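Side-chain contacts in outer membrane protein SusF (Bacteroides thetaiotaomicron, PDB 4FE9), which binds starch at the bacterial cell surface through its carbohydrate-binding modules, ahead of transport of the starch into the periplasm: residues 154-159 and 165-170; 109-114 and 247-252; 383-388 and 413-418; 368-373 and 458-463. All coordinates share one frame; numbering follows the deposited sequence.

How the interactions relate
The four contacts run from bare surface to buried core. Interaction 1 is a beta hairpin of the first carbohydrate-binding module, held by backbone hydrogen bonds and flanked by side chains on both sheet faces. Interaction 2, at the surface, relies on one water and one apolar touch to tie strand 111-122 to a turn leading into strand 251-256 of the sheet that also holds the hairpin. Interactions 3 and 4 belong to the third module, their centres about 10 Å apart, and share the neighbouring strands 371-374 and 410-415. There 383-388 lays a leucine on Cys415 and Asn417, while 368-373 and 458-463 meet through largely buried apolar side chains, with no hydrogen bond between them.

Interaction 1: 154-159 and 165-170; sequences YIVGDF and NSAQQM. With GLC (alpha-D-glucopyranose), chain B.
Tyr154 and Ile155 pair antiparallel with Gln169 and Gln168, Ile155-Gln168 being the hydrogen-bonded pair: Ile155 N reaches Gln168 O at 2.8 Å and Gln168 N returns to Ile155 O at 2.9 Å. On one sheet face, Gln169 CG sits over the Tyr154 ring, 4.0 Å from its centroid, a CH-pi contact. With CG anti to the backbone N (chi1 -164°) and the chain extended beyond it, Gln169 lays its amide nearly parallel to the ring, 8° apart. Replacing Tyr154 by an alanine would probably strip Gln169 of this flat support and leave its chain freer to turn. Ala167 CB presses tightly on Val156 CG2 at 3.5 Å. On the other face, Ile155 CD1 meets Met170 SD at 3.8 Å, and the Gln168 amide stands almost perpendicular to the Phe159 ring. Beyond the strand, Asp158 OD2 accepts the glucose O6 hydroxyl at 2.7 Å and a bond from Trp162 NE1. The hairpin is joined by two backbone hydrogen bonds and flanking side-chain contacts, while the carboxylate beyond grips sugar.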
loop_
_atom_site.group_PDB
_atom_site.type_symbol
_atom_site.label_atom_id
_atom_site.label_comp_id
_atom_site.label_asym_id
_atom_site.label_seq_id
_atom_site.Cartn_x
_atom_site.Cartn_y
_atom_site.Cartn_z
ATOM N N TYR A 154 -12.834 -10.037 16.649
ATOM C CA TYR A 154 -13.722 -10.804 15.788
ATOM C C TYR A 154 -14.588 -9.857 14.915
ATOM O O TYR A 154 -14.937 -8.746 15.357
ATOM C CB TYR A 154 -14.615 -11.671 16.651
ATOM C CG TYR A 154 -13.889 -12.812 17.275
ATOM C CD1 TYR A 154 -13.072 -12.617 18.386
ATOM C CD2 TYR A 154 -13.989 -14.101 16.748
ATOM C CE1 TYR A 154 -12.385 -13.682 18.972
ATOM C CE2 TYR A 154 -13.340 -15.176 17.345
ATOM C CZ TYR A 154 -12.519 -14.960 18.439
ATOM O OH TYR A 154 -11.822 -16.010 18.992
ATOM N N ILE A 155 -14.911 -10.287 13.691
ATOM C CA ILE A 155 -15.948 -9.623 12.892
ATOM C C ILE A 155 -17.265 -10.360 13.023
ATOM O O ILE A 155 -17.321 -11.611 12.913
ATOM C CB ILE A 155 -15.583 -9.561 11.419
ATOM C CG1 ILE A 155 -14.228 -8.885 11.213
ATOM C CG2 ILE A 155 -16.711 -8.904 10.590
ATOM C CD1 ILE A 155 -14.253 -7.429 11.423
ATOM N N VAL A 156 -18.334 -9.587 13.193
ATOM C CA VAL A 156 -19.689 -10.092 13.169
ATOM C C VAL A 156 -20.497 -9.129 12.248
ATOM O O VAL A 156 -20.400 -7.913 12.392
ATOM C CB VAL A 156 -20.294 -10.050 14.604
ATOM C CG1 VAL A 156 -21.774 -10.363 14.602
ATOM C CG2 VAL A 156 -19.574 -11.015 15.504
ATOM N N GLY A 157 -21.275 -9.667 11.317
ATOM C CA GLY A 157 -22.104 -8.831 10.450
ATOM C C GLY A 157 -23.173 -9.594 9.695
ATOM O O GLY A 157 -23.539 -10.709 10.082
ATOM N N ASP A 158 -23.798 -8.919 8.727
ATOM C CA ASP A 158 -24.870 -9.543 7.920
ATOM C C ASP A 158 -24.326 -10.812 7.264
ATOM O O ASP A 158 -25.033 -11.801 7.164
ATOM C CB ASP A 158 -25.390 -8.604 6.826
ATOM C CG ASP A 158 -25.914 -7.241 7.378
ATOM O OD1 ASP A 158 -25.724 -6.214 6.689
ATOM O OD2 ASP A 158 -26.675 -7.236 8.350
ATOM N N PHE A 159 -23.045 -10.803 6.887
ATOM C CA PHE A 159 -22.481 -11.914 6.145
ATOM C C PHE A 159 -22.158 -13.123 6.986
ATOM O O PHE A 159 -22.096 -14.243 6.466
ATOM C CB PHE A 159 -21.282 -11.484 5.258
ATOM C CG PHE A 159 -19.991 -11.228 6.034
ATOM C CD1 PHE A 159 -19.024 -12.213 6.132
ATOM C CD2 PHE A 159 -19.721 -9.970 6.571
ATOM C CE1 PHE A 159 -17.841 -11.984 6.853
ATOM C CE2 PHE A 159 -18.556 -9.729 7.272
ATOM C CZ PHE A 159 -17.616 -10.738 7.428
ATOM N N ASN A 165 -21.542 -17.484 17.878
ATOM C CA ASN A 165 -21.079 -18.700 17.174
ATOM C C ASN A 165 -20.595 -18.424 15.774
ATOM O O ASN A 165 -19.772 -19.148 15.266
ATOM C CB ASN A 165 -22.165 -19.800 17.131
ATOM C CG ASN A 165 -22.484 -20.375 18.508
ATOM O OD1 ASN A 165 -21.622 -20.415 19.406
ATOM N ND2 ASN A 165 -23.753 -20.756 18.707
ATOM N N SER A 166 -21.149 -17.397 15.128
ATOM C CA SER A 166 -20.788 -17.094 13.717
ATOM C C SER A 166 -19.606 -16.122 13.585
ATOM O O SER A 166 -19.158 -15.835 12.461
ATOM C CB SER A 166 -21.985 -16.533 12.959
ATOM O OG SER A 166 -23.146 -17.292 13.235
ATOM N N ALA A 167 -19.172 -15.545 14.704
ATOM C CA ALA A 167 -18.115 -14.496 14.660
ATOM C C ALA A 167 -16.838 -15.031 14.029
ATOM O O ALA A 167 -16.508 -16.161 14.211
ATOM C CB ALA A 167 -17.840 -13.956 16.046
ATOM N N GLN A 168 -16.239 -14.266 13.137
ATOM C CA GLN A 168 -15.033 -14.705 12.471
ATOM C C GLN A 168 -13.797 -13.998 13.007
ATOM O O GLN A 168 -13.769 -12.769 13.076
ATOM C CB GLN A 168 -15.158 -14.481 10.977
ATOM C CG GLN A 168 -16.134 -15.485 10.314
ATOM C CD GLN A 168 -16.261 -15.270 8.811
ATOM O OE1 GLN A 168 -15.322 -14.808 8.164
ATOM N NE2 GLN A 168 -17.398 -15.690 8.238
ATOM N N GLN A 169 -12.785 -14.764 13.410
ATOM C CA GLN A 169 -11.599 -14.167 14.031
ATOM C C GLN A 169 -10.718 -13.479 13.006
ATOM O O GLN A 169 -10.371 -14.065 11.989
ATOM C CB GLN A 169 -10.765 -15.195 14.815
ATOM C CG GLN A 169 -9.789 -14.525 15.766
ATOM C CD GLN A 169 -9.121 -15.497 16.716
ATOM O OE1 GLN A 169 -9.169 -16.707 16.516
ATOM N NE2 GLN A 169 -8.400 -14.966 17.681
ATOM N N MET A 170 -10.248 -12.292 13.356
ATOM C CA MET A 170 -9.274 -11.575 12.537
ATOM C C MET A 170 -7.856 -12.120 12.753
ATOM O O MET A 170 -7.520 -12.513 13.863
ATOM C CB MET A 170 -9.316 -10.083 12.893
ATOM C CG MET A 170 -10.738 -9.499 12.842
ATOM S SD MET A 170 -10.749 -7.683 12.847
ATOM C CE MET A 170 -10.211 -7.338 11.163
HETATM C C1 GLC B . -26.657 -3.466 12.038
HETATM C C2 GLC B . -26.750 -2.025 11.635
HETATM C C3 GLC B . -28.162 -1.670 11.219
HETATM C C4 GLC B . -28.714 -2.684 10.226
HETATM C C5 GLC B . -28.304 -3.960 10.346
HETATM C C6 GLC B . -28.842 -4.964 9.364
HETATM O O2 GLC B . -26.363 -1.211 12.754
HETATM O O3 GLC B . -28.145 -0.354 10.682
HETATM O O4 GLC B . -30.130 -2.585 9.895
HETATM O O5 GLC B . -27.026 -4.286 10.952
HETATM O O6 GLC B . -28.006 -4.916 8.206
#

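Interaction 2: 109-114 and 247-252; sequences VVRELK and AFNYRF
Arg111 and Asn249 are joined through water: Arg111 NH2 donates to the water at 3.0 Å, in the plane of the guanidinium and at its edge, and the water donates to Asn249 OD1 at 2.9 Å. The side chains themselves stay apart, with Arg111 NH2 4.4 Å from Asn249 OD1. That amide oxygen is also hydrogen-bonded to Ser105, and its nitrogen to Asp246, so the group is held from several directions. The apolar part is a single touch, Val109 CG2 against Phe248 CZ at 4.2 Å. Here Phe248 CG is anti to the backbone N (chi1 174°), which carries the ring out to cross the valine at about a right angle. Val109 CB also lies over the centre of the Arg111 guanidinium, 4.2 Å above its plane. With only 78 Å² buried, this is a light surface contact between the start of strand 111-122, with the residues just before it, and the turn between strands 241-246 and 251-256, where Tyr250 and Arg251 both face Asp246 in a G1 beta bulge.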
loop_
_atom_site.group_PDB
_atom_site.type_symbol
_atom_site.label_atom_id
_atom_site.label_comp_id
_atom_site.label_asym_id
_atom_site.label_seq_id
_atom_site.Cartn_x
_atom_site.Cartn_y
_atom_site.Cartn_z
ATOM N N VAL A 109 -1.199 9.961 21.524
ATOM C CA VAL A 109 0.186 10.447 21.443
ATOM C C VAL A 109 0.139 11.999 21.363
ATOM O O VAL A 109 -0.767 12.572 20.712
ATOM C CB VAL A 109 0.854 9.889 20.123
ATOM C CG1 VAL A 109 2.201 10.550 19.870
ATOM C CG2 VAL A 109 1.006 8.344 20.214
ATOM N N VAL A 110 1.140 12.674 21.926
ATOM C CA VAL A 110 1.210 14.160 21.801
ATOM C C VAL A 110 1.442 14.606 20.338
ATOM O O VAL A 110 2.435 14.232 19.712
ATOM C CB VAL A 110 2.299 14.766 22.714
ATOM C CG1 VAL A 110 2.338 16.272 22.554
ATOM C CG2 VAL A 110 2.037 14.384 24.173
ATOM N N ARG A 111 0.466 15.309 19.773
ATOM C CA ARG A 111 0.528 15.714 18.358
ATOM C C ARG A 111 0.796 17.208 18.264
ATOM O O ARG A 111 0.103 18.008 18.877
ATOM C CB ARG A 111 -0.810 15.408 17.639
ATOM C CG ARG A 111 -1.192 13.933 17.646
ATOM C CD ARG A 111 -0.203 13.117 16.827
ATOM N NE ARG A 111 -0.754 11.786 16.574
ATOM C CZ ARG A 111 -0.055 10.765 16.096
ATOM N NH1 ARG A 111 1.264 10.898 15.863
ATOM N NH2 ARG A 111 -0.673 9.604 15.842
ATOM N N GLU A 112 1.742 17.576 17.433
ATOM C CA GLU A 112 1.994 18.972 17.167
ATOM C C GLU A 112 1.004 19.567 16.122
ATOM O O GLU A 112 0.715 18.959 15.087
ATOM C CB GLU A 112 3.406 19.155 16.672
ATOM C CG GLU A 112 3.679 20.559 16.231
ATOM C CD GLU A 112 5.123 20.964 16.493
ATOM O OE1 GLU A 112 6.009 20.077 16.384
ATOM O OE2 GLU A 112 5.354 22.138 16.890
ATOM N N LEU A 113 0.523 20.768 16.417
ATOM C CA LEU A 113 -0.278 21.527 15.496
ATOM C C LEU A 113 0.405 22.882 15.243
ATOM O O LEU A 113 0.545 23.687 16.154
ATOM C CB LEU A 113 -1.644 21.771 16.090
ATOM C CG LEU A 113 -2.487 20.542 16.442
ATOM C CD1 LEU A 113 -3.679 20.948 17.306
ATOM C CD2 LEU A 113 -2.946 19.870 15.135
ATOM N N LYS A 114 0.683 23.156 13.978
ATOM C CA LYS A 114 1.188 24.417 13.547
ATOM C C LYS A 114 0.021 25.282 13.019
ATOM O O LYS A 114 -0.774 24.830 12.213
ATOM C CB LYS A 114 2.269 24.176 12.491
ATOM C CG LYS A 114 2.838 25.402 11.825
ATOM C CD LYS A 114 4.020 24.995 10.896
ATOM C CE LYS A 114 3.784 25.424 9.434
ATOM N NZ LYS A 114 2.806 24.529 8.725
ATOM N N ALA A 247 -5.308 -1.400 15.312
ATOM C CA ALA A 247 -5.726 -1.227 16.683
ATOM C C ALA A 247 -4.754 -0.320 17.474
ATOM O O ALA A 247 -4.818 -0.260 18.715
ATOM C CB ALA A 247 -5.865 -2.578 17.372
ATOM N N PHE A 248 -3.879 0.388 16.761
ATOM C CA PHE A 248 -3.056 1.421 17.393
ATOM C C PHE A 248 -3.547 2.815 16.982
ATOM O O PHE A 248 -3.936 3.614 17.839
ATOM C CB PHE A 248 -1.574 1.241 17.018
ATOM C CG PHE A 248 -0.679 2.359 17.512
ATOM C CD1 PHE A 248 -0.404 2.490 18.875
ATOM C CD2 PHE A 248 -0.274 3.382 16.639
ATOM C CE1 PHE A 248 0.355 3.561 19.359
ATOM C CE2 PHE A 248 0.486 4.468 17.109
ATOM C CZ PHE A 248 0.808 4.549 18.484
ATOM N N ASN A 249 -3.687 3.019 15.667
ATOM C CA ASN A 249 -4.326 4.227 15.114
ATOM C C ASN A 249 -5.855 4.224 15.124
ATOM O O ASN A 249 -6.462 5.272 14.978
ATOM C CB ASN A 249 -3.818 4.503 13.710
ATOM C CG ASN A 249 -2.338 4.711 13.680
ATOM O OD1 ASN A 249 -1.816 5.608 14.369
ATOM N ND2 ASN A 249 -1.626 3.778 13.050
ATOM N N TYR A 250 -6.455 3.065 15.430
ATOM C CA TYR A 250 -7.954 2.872 15.381
ATOM C C TYR A 250 -8.594 3.329 14.079
ATOM O O TYR A 250 -9.318 4.323 14.037
ATOM C CB TYR A 250 -8.643 3.487 16.582
ATOM C CG TYR A 250 -8.616 2.587 17.761
ATOM C CD1 TYR A 250 -7.435 2.412 18.494
ATOM C CD2 TYR A 250 -9.668 1.706 17.996
ATOM C CE1 TYR A 250 -7.345 1.429 19.500
ATOM C CE2 TYR A 250 -9.593 0.737 19.010
ATOM C CZ TYR A 250 -8.422 0.565 19.707
ATOM O OH TYR A 250 -8.401 -0.333 20.749
ATOM N N ARG A 251 -8.220 2.670 13.013
ATOM C CA ARG A 251 -8.747 2.965 11.704
ATOM C C ARG A 251 -9.071 1.620 11.076
ATOM O O ARG A 251 -8.449 0.612 11.433
ATOM C CB ARG A 251 -7.679 3.656 10.851
ATOM C CG ARG A 251 -7.758 5.216 10.911
ATOM C CD ARG A 251 -7.322 5.869 9.564
ATOM N NE ARG A 251 -7.964 7.161 9.400
ATOM C CZ ARG A 251 -8.783 7.474 8.410
ATOM N NH1 ARG A 251 -8.907 6.671 7.369
ATOM N NH2 ARG A 251 -9.325 8.678 8.373
ATOM N N PHE A 252 -9.967 1.628 10.075
ATOM C CA PHE A 252 -10.312 0.420 9.345
ATOM C C PHE A 252 -10.325 0.741 7.870
ATOM O O PHE A 252 -10.542 1.902 7.480
ATOM C CB PHE A 252 -11.670 -0.078 9.792
ATOM C CG PHE A 252 -12.823 0.747 9.266
ATOM C CD1 PHE A 252 -13.395 1.748 10.053
ATOM C CD2 PHE A 252 -13.301 0.550 7.965
ATOM C CE1 PHE A 252 -14.446 2.539 9.558
ATOM C CE2 PHE A 252 -14.324 1.335 7.448
ATOM C CZ PHE A 252 -14.915 2.326 8.241
HETATM O O HOH W 1 0.551 7.289 14.471
#

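Interaction 3: 383-388 and 413-418; sequences AQLVEQ and RICVNP. With NA (sodium ion), chain I.
Leu385 meets Cys415 and Asn417 with the two branches of one side chain, and the loop that presents it also binds a sodium ion. Ala383, at the start of the segment, gives its backbone O to the sodium ion at 2.2 Å; Ser377 OG, Tyr378 O, Gly380 O and Asp389 OD2 complete the site. Two residues on, Leu385 points its side chain toward the end of strand 410-415 and the residues after it. With CG anti to the carbonyl carbon (chi1 -65°), the leucine spreads its methyls over two partners. Leu385 CD2 lies on Cys415 SG at 3.6 Å. Leu385 CD1 packs against the other side chain, 3.5 Å from Asn417 OD1 and 3.8 Å from Asn417 CB, and the leucine and asparagine cross at about a right angle. Asn417 ND2 makes weak hydrogen bonds to Val421 O and Ser422 O. No hydrogen bond links the segments, which bury 121 Å² between them. Past Leu385 the chain returns toward the sodium at Asp389. In the third carbohydrate-binding module this metal-bound loop lies against strand 371-374, where Leu385 also touches Tyr371 and Met373, and that strand pairs antiparallel with strand 410-415.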
loop_
_atom_site.group_PDB
_atom_site.type_symbol
_atom_site.label_atom_id
_atom_site.label_comp_id
_atom_site.label_asym_id
_atom_site.label_seq_id
_atom_site.Cartn_x
_atom_site.Cartn_y
_atom_site.Cartn_z
ATOM N N ALA A 383 24.380 -24.659 -0.377
ATOM C CA ALA A 383 24.494 -23.253 -0.703
ATOM C C ALA A 383 23.482 -22.948 -1.765
ATOM O O ALA A 383 23.518 -23.537 -2.825
ATOM C CB ALA A 383 25.896 -22.946 -1.213
ATOM N N GLN A 384 22.544 -22.050 -1.453
ATOM C CA GLN A 384 21.383 -21.784 -2.321
ATOM C C GLN A 384 21.341 -20.335 -2.762
ATOM O O GLN A 384 21.364 -19.441 -1.931
ATOM C CB GLN A 384 20.069 -22.114 -1.580
ATOM C CG GLN A 384 19.701 -23.595 -1.546
ATOM C CD GLN A 384 18.456 -23.857 -0.678
ATOM O OE1 GLN A 384 17.539 -23.035 -0.632
ATOM N NE2 GLN A 384 18.460 -24.957 0.053
ATOM N N LEU A 385 21.053 -20.127 -4.042
ATOM C CA LEU A 385 20.920 -18.782 -4.603
ATOM C C LEU A 385 22.239 -17.990 -4.474
ATOM O O LEU A 385 22.224 -16.786 -4.250
ATOM C CB LEU A 385 19.762 -18.003 -3.917
ATOM C CG LEU A 385 18.297 -18.458 -4.059
ATOM C CD1 LEU A 385 17.338 -17.439 -3.374
ATOM C CD2 LEU A 385 17.902 -18.659 -5.496
ATOM N N VAL A 386 23.371 -18.687 -4.561
ATOM C CA VAL A 386 24.667 -18.039 -4.368
ATOM C C VAL A 386 25.297 -17.675 -5.687
ATOM O O VAL A 386 24.755 -17.979 -6.756
ATOM C CB VAL A 386 25.628 -18.907 -3.543
ATOM C CG1 VAL A 386 25.185 -18.934 -2.094
ATOM C CG2 VAL A 386 25.700 -20.342 -4.134
ATOM N N GLU A 387 26.330 -16.838 -5.613
ATOM C CA GLU A 387 26.958 -16.247 -6.805
ATOM C C GLU A 387 27.416 -17.304 -7.843
ATOM O O GLU A 387 27.327 -17.078 -9.045
ATOM C CB GLU A 387 28.156 -15.384 -6.367
ATOM C CG GLU A 387 28.730 -14.466 -7.448
ATOM C CD GLU A 387 29.786 -13.488 -6.875
ATOM O OE1 GLU A 387 30.264 -13.725 -5.735
ATOM O OE2 GLU A 387 30.109 -12.478 -7.555
ATOM N N GLN A 388 27.934 -18.429 -7.366
ATOM C CA GLN A 388 28.432 -19.494 -8.256
ATOM C C GLN A 388 27.313 -20.175 -9.048
ATOM O O GLN A 388 27.539 -20.694 -10.171
ATOM C CB GLN A 388 29.189 -20.543 -7.448
ATOM C CG GLN A 388 30.241 -19.962 -6.509
ATOM C CD GLN A 388 29.622 -19.240 -5.360
ATOM O OE1 GLN A 388 28.715 -18.426 -5.546
ATOM N NE2 GLN A 388 30.064 -19.559 -4.147
ATOM N N ARG A 413 17.399 -28.403 -10.991
ATOM C CA ARG A 413 16.413 -27.390 -10.649
ATOM C C ARG A 413 16.916 -25.990 -11.043
ATOM O O ARG A 413 18.139 -25.718 -10.994
ATOM C CB ARG A 413 16.093 -27.447 -9.149
ATOM C CG ARG A 413 15.599 -28.804 -8.659
ATOM C CD ARG A 413 14.143 -29.099 -9.140
ATOM N NE ARG A 413 13.116 -28.458 -8.280
ATOM C CZ ARG A 413 12.640 -28.974 -7.138
ATOM N NH1 ARG A 413 13.187 -30.069 -6.614
ATOM N NH2 ARG A 413 11.672 -28.338 -6.467
ATOM N N ILE A 414 16.002 -25.149 -11.524
ATOM C CA ILE A 414 16.328 -23.766 -11.923
ATOM C C ILE A 414 15.265 -22.829 -11.316
ATOM O O ILE A 414 14.056 -23.180 -11.270
ATOM C CB ILE A 414 16.284 -23.599 -13.458
ATOM C CG1 ILE A 414 16.851 -24.847 -14.158
ATOM C CG2 ILE A 414 17.043 -22.312 -13.897
ATOM C CD1 ILE A 414 16.478 -24.930 -15.633
ATOM N N CYS A 415 15.693 -21.643 -10.867
ATOM C CA CYS A 415 14.744 -20.623 -10.436
ATOM C C CYS A 415 15.202 -19.172 -10.693
ATOM O O CYS A 415 16.357 -18.919 -11.098
ATOM C CB CYS A 415 14.377 -20.805 -8.963
ATOM S SG CYS A 415 15.710 -20.332 -7.821
ATOM N N VAL A 416 14.250 -18.250 -10.563
ATOM C CA VAL A 416 14.534 -16.883 -10.118
ATOM C C VAL A 416 14.064 -16.730 -8.679
ATOM O O VAL A 416 13.529 -17.673 -8.100
ATOM C CB VAL A 416 13.801 -15.859 -10.993
ATOM C CG1 VAL A 416 14.261 -15.978 -12.455
ATOM C CG2 VAL A 416 12.295 -16.075 -10.895
ATOM N N ASN A 417 14.353 -15.584 -8.071
ATOM C CA ASN A 417 13.830 -15.262 -6.753
ATOM C C ASN A 417 13.657 -13.740 -6.615
ATOM O O ASN A 417 14.583 -13.051 -6.257
ATOM C CB ASN A 417 14.787 -15.770 -5.659
ATOM C CG ASN A 417 14.285 -15.455 -4.223
ATOM O OD1 ASN A 417 15.008 -14.845 -3.411
ATOM N ND2 ASN A 417 13.065 -15.942 -3.889
ATOM N N PRO A 418 12.441 -13.230 -6.860
ATOM C CA PRO A 418 12.187 -11.779 -6.686
ATOM C C PRO A 418 12.419 -11.271 -5.254
ATOM O O PRO A 418 12.349 -12.038 -4.290
ATOM C CB PRO A 418 10.709 -11.624 -7.085
ATOM C CG PRO A 418 10.372 -12.943 -7.848
ATOM C CD PRO A 418 11.215 -13.976 -7.191
HETATM NA NA NA I . 24.173 -24.556 -4.630
#

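Interaction 4: 368-373 and 458-463; sequences PNVYLM and VYLNFG
Val370 overlaps Leu460 and Phe462 with its two methyls, joining two sheets across the apolar core of the third carbohydrate-binding module, an arrangement consistent with an Ig-like beta-sandwich. Val370 CG1 meets Leu460 CD1 tip to tip at 4.1 Å. Val370 CG2 lies against the Phe462 ring, 4.1 Å from Phe462 CE2, the valine and the phenylalanine passing alongside each other, pointing opposite ways. With CG1 anti to the backbone N (chi1 178°), Val370 aims one methyl at Leu460 and the other at Phe462. The touching parts, 370-372 and 458-462, run nearly antiparallel, 160° apart, yet share no hydrogen bond; Val370 CA and Leu460 CA stand 9.9 Å apart, a spacing for facing layers rather than paired strands. Residues of strand 430-434 fill in around them, Phe431 touching both Val370 and Leu460, while Phe462 packs edge-to-face with Phe401. Further along, Leu372 turns the end of its side chain to the opposing strand, and Leu372 CD1 stops 4.3 Å from Val458 CG2.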
loop_
_atom_site.group_PDB
_atom_site.type_symbol
_atom_site.label_atom_id
_atom_site.label_comp_id
_atom_site.label_asym_id
_atom_site.label_seq_id
_atom_site.Cartn_x
_atom_site.Cartn_y
_atom_site.Cartn_z
ATOM N N PRO A 368 17.959 -9.719 -13.800
ATOM C CA PRO A 368 17.533 -11.036 -14.321
ATOM C C PRO A 368 18.423 -12.152 -13.822
ATOM O O PRO A 368 19.169 -12.717 -14.601
ATOM C CB PRO A 368 17.716 -10.879 -15.817
ATOM C CG PRO A 368 18.907 -9.986 -15.934
ATOM C CD PRO A 368 18.779 -8.986 -14.778
ATOM N N ASN A 369 18.442 -12.368 -12.506
ATOM C CA ASN A 369 19.286 -13.396 -11.892
ATOM C C ASN A 369 18.603 -14.761 -11.912
ATOM O O ASN A 369 17.603 -14.978 -11.202
ATOM C CB ASN A 369 19.591 -13.039 -10.453
ATOM C CG ASN A 369 20.517 -11.857 -10.337
ATOM O OD1 ASN A 369 21.077 -11.414 -11.330
ATOM N ND2 ASN A 369 20.507 -11.223 -9.188
ATOM N N VAL A 370 19.088 -15.646 -12.776
ATOM C CA VAL A 370 18.574 -17.018 -12.843
ATOM C C VAL A 370 19.578 -17.924 -12.165
ATOM O O VAL A 370 20.797 -17.717 -12.284
ATOM C CB VAL A 370 18.386 -17.458 -14.289
ATOM C CG1 VAL A 370 17.881 -18.929 -14.368
ATOM C CG2 VAL A 370 17.457 -16.565 -14.977
ATOM N N TYR A 371 19.087 -18.871 -11.376
ATOM C CA TYR A 371 19.960 -19.665 -10.525
ATOM C C TYR A 371 19.817 -21.164 -10.764
ATOM O O TYR A 371 18.699 -21.706 -10.771
ATOM C CB TYR A 371 19.702 -19.371 -9.074
ATOM C CG TYR A 371 20.092 -17.971 -8.623
ATOM C CD1 TYR A 371 21.363 -17.719 -8.106
ATOM C CD2 TYR A 371 19.123 -16.956 -8.526
ATOM C CE1 TYR A 371 21.676 -16.491 -7.544
ATOM C CE2 TYR A 371 19.432 -15.724 -7.996
ATOM C CZ TYR A 371 20.713 -15.494 -7.503
ATOM O OH TYR A 371 21.030 -14.265 -6.985
ATOM N N LEU A 372 20.960 -21.847 -10.802
ATOM C CA LEU A 372 21.006 -23.288 -10.661
ATOM C C LEU A 372 20.794 -23.692 -9.218
ATOM O O LEU A 372 21.373 -23.103 -8.292
ATOM C CB LEU A 372 22.333 -23.830 -11.180
ATOM C CG LEU A 372 22.366 -25.324 -11.506
ATOM C CD1 LEU A 372 21.474 -25.634 -12.744
ATOM C CD2 LEU A 372 23.828 -25.780 -11.749
ATOM N N MET A 373 19.934 -24.682 -9.007
ATOM C CA MET A 373 19.636 -25.149 -7.659
ATOM C C MET A 373 19.785 -26.659 -7.585
ATOM O O MET A 373 19.553 -27.361 -8.562
ATOM C CB MET A 373 18.201 -24.767 -7.262
ATOM C CG MET A 373 17.917 -23.288 -7.395
ATOM S SD MET A 373 18.582 -22.414 -5.983
ATOM C CE MET A 373 17.715 -23.182 -4.598
ATOM N N VAL A 458 22.835 -25.825 -18.527
ATOM C CA VAL A 458 21.508 -25.473 -19.117
ATOM C C VAL A 458 21.617 -24.276 -20.070
ATOM O O VAL A 458 22.258 -23.303 -19.738
ATOM C CB VAL A 458 20.461 -25.098 -17.999
ATOM C CG1 VAL A 458 19.096 -24.895 -18.608
ATOM C CG2 VAL A 458 20.424 -26.151 -16.921
ATOM N N TYR A 459 20.843 -24.289 -21.162
ATOM C CA TYR A 459 20.728 -23.122 -22.051
ATOM C C TYR A 459 19.280 -22.659 -22.178
ATOM O O TYR A 459 18.433 -23.402 -22.673
ATOM C CB TYR A 459 21.295 -23.437 -23.464
ATOM C CG TYR A 459 22.757 -23.857 -23.470
ATOM C CD1 TYR A 459 23.743 -23.037 -24.021
ATOM C CD2 TYR A 459 23.153 -25.051 -22.894
ATOM C CE1 TYR A 459 25.080 -23.378 -23.937
ATOM C CE2 TYR A 459 24.476 -25.414 -22.836
ATOM C CZ TYR A 459 25.434 -24.589 -23.379
ATOM O OH TYR A 459 26.734 -24.978 -23.335
ATOM N N LEU A 460 19.032 -21.373 -21.903
ATOM C CA LEU A 460 17.670 -20.836 -21.940
ATOM C C LEU A 460 17.541 -19.700 -22.915
ATOM O O LEU A 460 18.206 -18.666 -22.773
ATOM C CB LEU A 460 17.239 -20.349 -20.552
ATOM C CG LEU A 460 17.408 -21.313 -19.386
ATOM C CD1 LEU A 460 17.388 -20.566 -18.074
ATOM C CD2 LEU A 460 16.316 -22.358 -19.427
ATOM N N ASN A 461 16.595 -19.820 -23.823
ATOM C CA ASN A 461 16.190 -18.700 -24.618
ATOM C C ASN A 461 14.829 -18.192 -24.193
ATOM O O ASN A 461 13.805 -18.702 -24.631
ATOM C CB ASN A 461 16.166 -19.088 -26.094
ATOM C CG ASN A 461 15.974 -17.900 -27.002
ATOM O OD1 ASN A 461 15.250 -16.956 -26.669
ATOM N ND2 ASN A 461 16.528 -17.988 -28.204
ATOM N N PHE A 462 14.815 -17.153 -23.369
ATOM C CA PHE A 462 13.565 -16.648 -22.839
ATOM C C PHE A 462 12.755 -15.966 -23.883
ATOM O O PHE A 462 11.535 -15.935 -23.796
ATOM C CB PHE A 462 13.802 -15.711 -21.674
ATOM C CG PHE A 462 14.160 -16.400 -20.423
ATOM C CD1 PHE A 462 13.192 -17.054 -19.679
ATOM C CD2 PHE A 462 15.440 -16.307 -19.915
ATOM C CE1 PHE A 462 13.523 -17.689 -18.496
ATOM C CE2 PHE A 462 15.776 -16.899 -18.714
ATOM C CZ PHE A 462 14.809 -17.584 -17.987
ATOM N N GLY A 463 13.419 -15.455 -24.916
ATOM C CA GLY A 463 12.705 -14.838 -26.042
ATOM C C GLY A 463 11.909 -15.878 -26.800
ATOM O O GLY A 463 10.805 -15.618 -27.269
#